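Local coordinates for pyruvate carboxylase n-terminal domain (Aquifex aeolicus, PDB 1ULZ), which forms the biotin carboxylase subunit of pyruvate carboxylase, a dimer in the model whose chain includes an ATP-grasp domain, at residues 352-357 with 369-374. The protein carries 1 engineered substitution. Residues are numbered along the deposited sequence; the frame is centred on the assembly and turned at random.
Unlike the reference sequence in segment 352-357: Arg352 (reference Gly).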
loop_
_atom_site.group_PDB
_atom_site.type_symbol
_atom_site.label_atom_id
_atom_site.label_comp_id
_atom_site.label_asym_id
_atom_site.label_seq_id
_atom_site.Cartn_x
_atom_site.Cartn_y
_atom_site.Cartn_z
ATOM N N ARG A 352 22.761 1.030 -17.147
ATOM C CA ARG A 352 22.102 1.632 -18.292
ATOM C C ARG A 352 20.868 2.457 -17.938
ATOM O O ARG A 352 20.690 2.866 -16.786
ATOM C CB ARG A 352 21.753 0.553 -19.318
ATOM C CG ARG A 352 22.990 -0.155 -19.854
ATOM C CD ARG A 352 22.851 -0.497 -21.332
ATOM N NE ARG A 352 21.745 -1.414 -21.594
ATOM C CZ ARG A 352 21.459 -1.907 -22.798
ATOM N NH1 ARG A 352 22.203 -1.571 -23.850
ATOM N NH2 ARG A 352 20.432 -2.735 -22.954
ATOM N N VAL A 353 20.021 2.709 -18.932
ATOM C CA VAL A 353 18.831 3.522 -18.717
ATOM C C VAL A 353 17.533 2.736 -18.891
ATOM O O VAL A 353 17.388 1.964 -19.834
ATOM C CB VAL A 353 18.833 4.714 -19.685
ATOM C CG1 VAL A 353 17.716 5.673 -19.339
ATOM C CG2 VAL A 353 20.190 5.414 -19.633
ATOM N N ILE A 354 16.593 2.939 -17.971
ATOM C CA ILE A 354 15.309 2.251 -18.029
ATOM C C ILE A 354 14.426 2.829 -19.132
ATOM O O ILE A 354 14.271 4.044 -19.243
ATOM C CB ILE A 354 14.567 2.348 -16.668
ATOM C CG1 ILE A 354 15.284 1.478 -15.633
ATOM C CG2 ILE A 354 13.114 1.914 -16.813
ATOM C CD1 ILE A 354 14.586 1.430 -14.296
ATOM N N GLU A 355 13.867 1.947 -19.957
ATOM C CA GLU A 355 12.988 2.355 -21.046
ATOM C C GLU A 355 11.539 2.141 -20.605
ATOM O O GLU A 355 10.896 3.076 -20.130
ATOM C CB GLU A 355 13.312 1.550 -22.308
ATOM C CG GLU A 355 14.799 1.585 -22.636
ATOM C CD GLU A 355 15.156 0.850 -23.913
ATOM O OE1 GLU A 355 14.344 0.019 -24.384
ATOM O OE2 GLU A 355 16.269 1.096 -24.439
ATOM N N ARG A 356 11.012 0.929 -20.737
ATOM C CA ARG A 356 9.638 0.707 -20.294
ATOM C C ARG A 356 9.670 0.523 -18.780
ATOM O O ARG A 356 10.617 -0.040 -18.230
ATOM C CB ARG A 356 9.022 -0.502 -21.006
ATOM C CG ARG A 356 9.117 -0.368 -22.526
ATOM C CD ARG A 356 8.022 -1.096 -23.299
ATOM N NE ARG A 356 8.117 -2.548 -23.211
ATOM C CZ ARG A 356 7.631 -3.386 -24.127
ATOM N NH1 ARG A 356 7.019 -2.918 -25.212
ATOM N NH2 ARG A 356 7.753 -4.701 -23.959
ATOM N N TYR A 357 8.653 1.036 -18.100
ATOM C CA TYR A 357 8.604 0.947 -16.647
ATOM C C TYR A 357 7.170 1.037 -16.145
ATOM O O TYR A 357 6.539 2.090 -16.240
ATOM C CB TYR A 357 9.450 2.081 -16.035
ATOM C CG TYR A 357 9.655 1.984 -14.530
ATOM C CD1 TYR A 357 9.058 2.895 -13.664
ATOM C CD2 TYR A 357 10.428 0.971 -13.980
ATOM C CE1 TYR A 357 9.224 2.796 -12.302
ATOM C CE2 TYR A 357 10.600 0.862 -12.612
ATOM C CZ TYR A 357 9.995 1.773 -11.778
ATOM O OH TYR A 357 10.139 1.645 -10.412
ATOM N N HIS A 369 10.382 3.676 -4.396
ATOM C CA HIS A 369 11.293 3.906 -5.515
ATOM C C HIS A 369 11.436 5.364 -5.941
ATOM O O HIS A 369 10.681 6.241 -5.516
ATOM C CB HIS A 369 10.844 3.093 -6.736
ATOM C CG HIS A 369 9.618 3.636 -7.403
ATOM N ND1 HIS A 369 9.275 3.322 -8.700
ATOM C CD2 HIS A 369 8.672 4.500 -6.963
ATOM C CE1 HIS A 369 8.174 3.974 -9.033
ATOM N NE2 HIS A 369 7.789 4.696 -7.997
ATOM N N ALA A 370 12.414 5.599 -6.809
ATOM C CA ALA A 370 12.683 6.925 -7.353
ATOM C C ALA A 370 12.812 6.790 -8.873
ATOM O O ALA A 370 13.295 7.694 -9.552
ATOM C CB ALA A 370 13.976 7.476 -6.767
ATOM N N ALA A 371 12.349 5.658 -9.398
ATOM C CA ALA A 371 12.462 5.378 -10.819
ATOM C C ALA A 371 11.278 5.741 -11.709
ATOM O O ALA A 371 10.154 5.957 -11.255
ATOM C CB ALA A 371 12.812 3.908 -11.016
ATOM N N ALA A 372 11.575 5.789 -13.001
ATOM C CA ALA A 372 10.612 6.097 -14.051
ATOM C C ALA A 372 11.388 5.935 -15.353
ATOM O O ALA A 372 12.586 5.653 -15.326
ATOM C CB ALA A 372 10.112 7.532 -13.912
ATOM N N ARG A 373 10.717 6.090 -16.488
ATOM C CA ARG A 373 11.413 5.988 -17.757
ATOM C C ARG A 373 12.507 7.049 -17.733
ATOM O O ARG A 373 12.269 8.179 -17.315
ATOM C CB ARG A 373 10.466 6.263 -18.921
ATOM C CG ARG A 373 11.180 6.289 -20.260
ATOM C CD ARG A 373 10.213 6.192 -21.424
ATOM N NE ARG A 373 10.930 6.121 -22.696
ATOM C CZ ARG A 373 11.653 7.116 -23.201
ATOM N NH1 ARG A 373 11.747 8.271 -22.544
ATOM N NH2 ARG A 373 12.298 6.951 -24.352
ATOM N N GLY A 374 13.708 6.683 -18.161
ATOM C CA GLY A 374 14.795 7.644 -18.159
ATOM C C GLY A 374 15.707 7.454 -16.963
ATOM O O GLY A 374 16.847 7.919 -16.959
#
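Tyr357 and His369 meet tip to tip, the phenol OH 2.5 Å from His369 ND1 in a short hydrogen bond. ND1 lies in the plane of the tyrosine ring at its edge, and the two rings, their planes 24° apart, meet rim to rim, neither lying over the other. The CA–CB bond of Tyr357 points toward the 369-374 segment, and CG stands anti to the backbone N (chi1 -171°). Its hydroxyl also bonds Tyr409 OH, while His369 NE2 bonds Val359 O of the second subunit.

Apolar packing continues along the same ring. Ala371 CB sits 3.6 Å from Tyr357 CZ, and Tyr357 CD1 rests 3.6 Å from Ala372 CA. More loosely, Ile354 CD1 approaches the Ala371 methyl at 4.5 Å, with Ile385 of strand 384-392 touching both residues.

Toward the other end the backbone takes over: Gly374 N donates to Ile354 O at 2.9 Å, nearly straight at 174°. Beside this bond Val353 CG1 touches Gly374 O, and the aliphatic part of Arg373 passes Glu355 O, CG coming within 3.2 Å.

The contact thus ties two loops of the biotin carboxylase C-terminal domain together by a backbone bond at one end and a side-chain bond at the other. Because both ring nitrogens of His369 are engaged, its rotation is probably fixed, and Tyr357 is linked through this imidazole to the dimer partner.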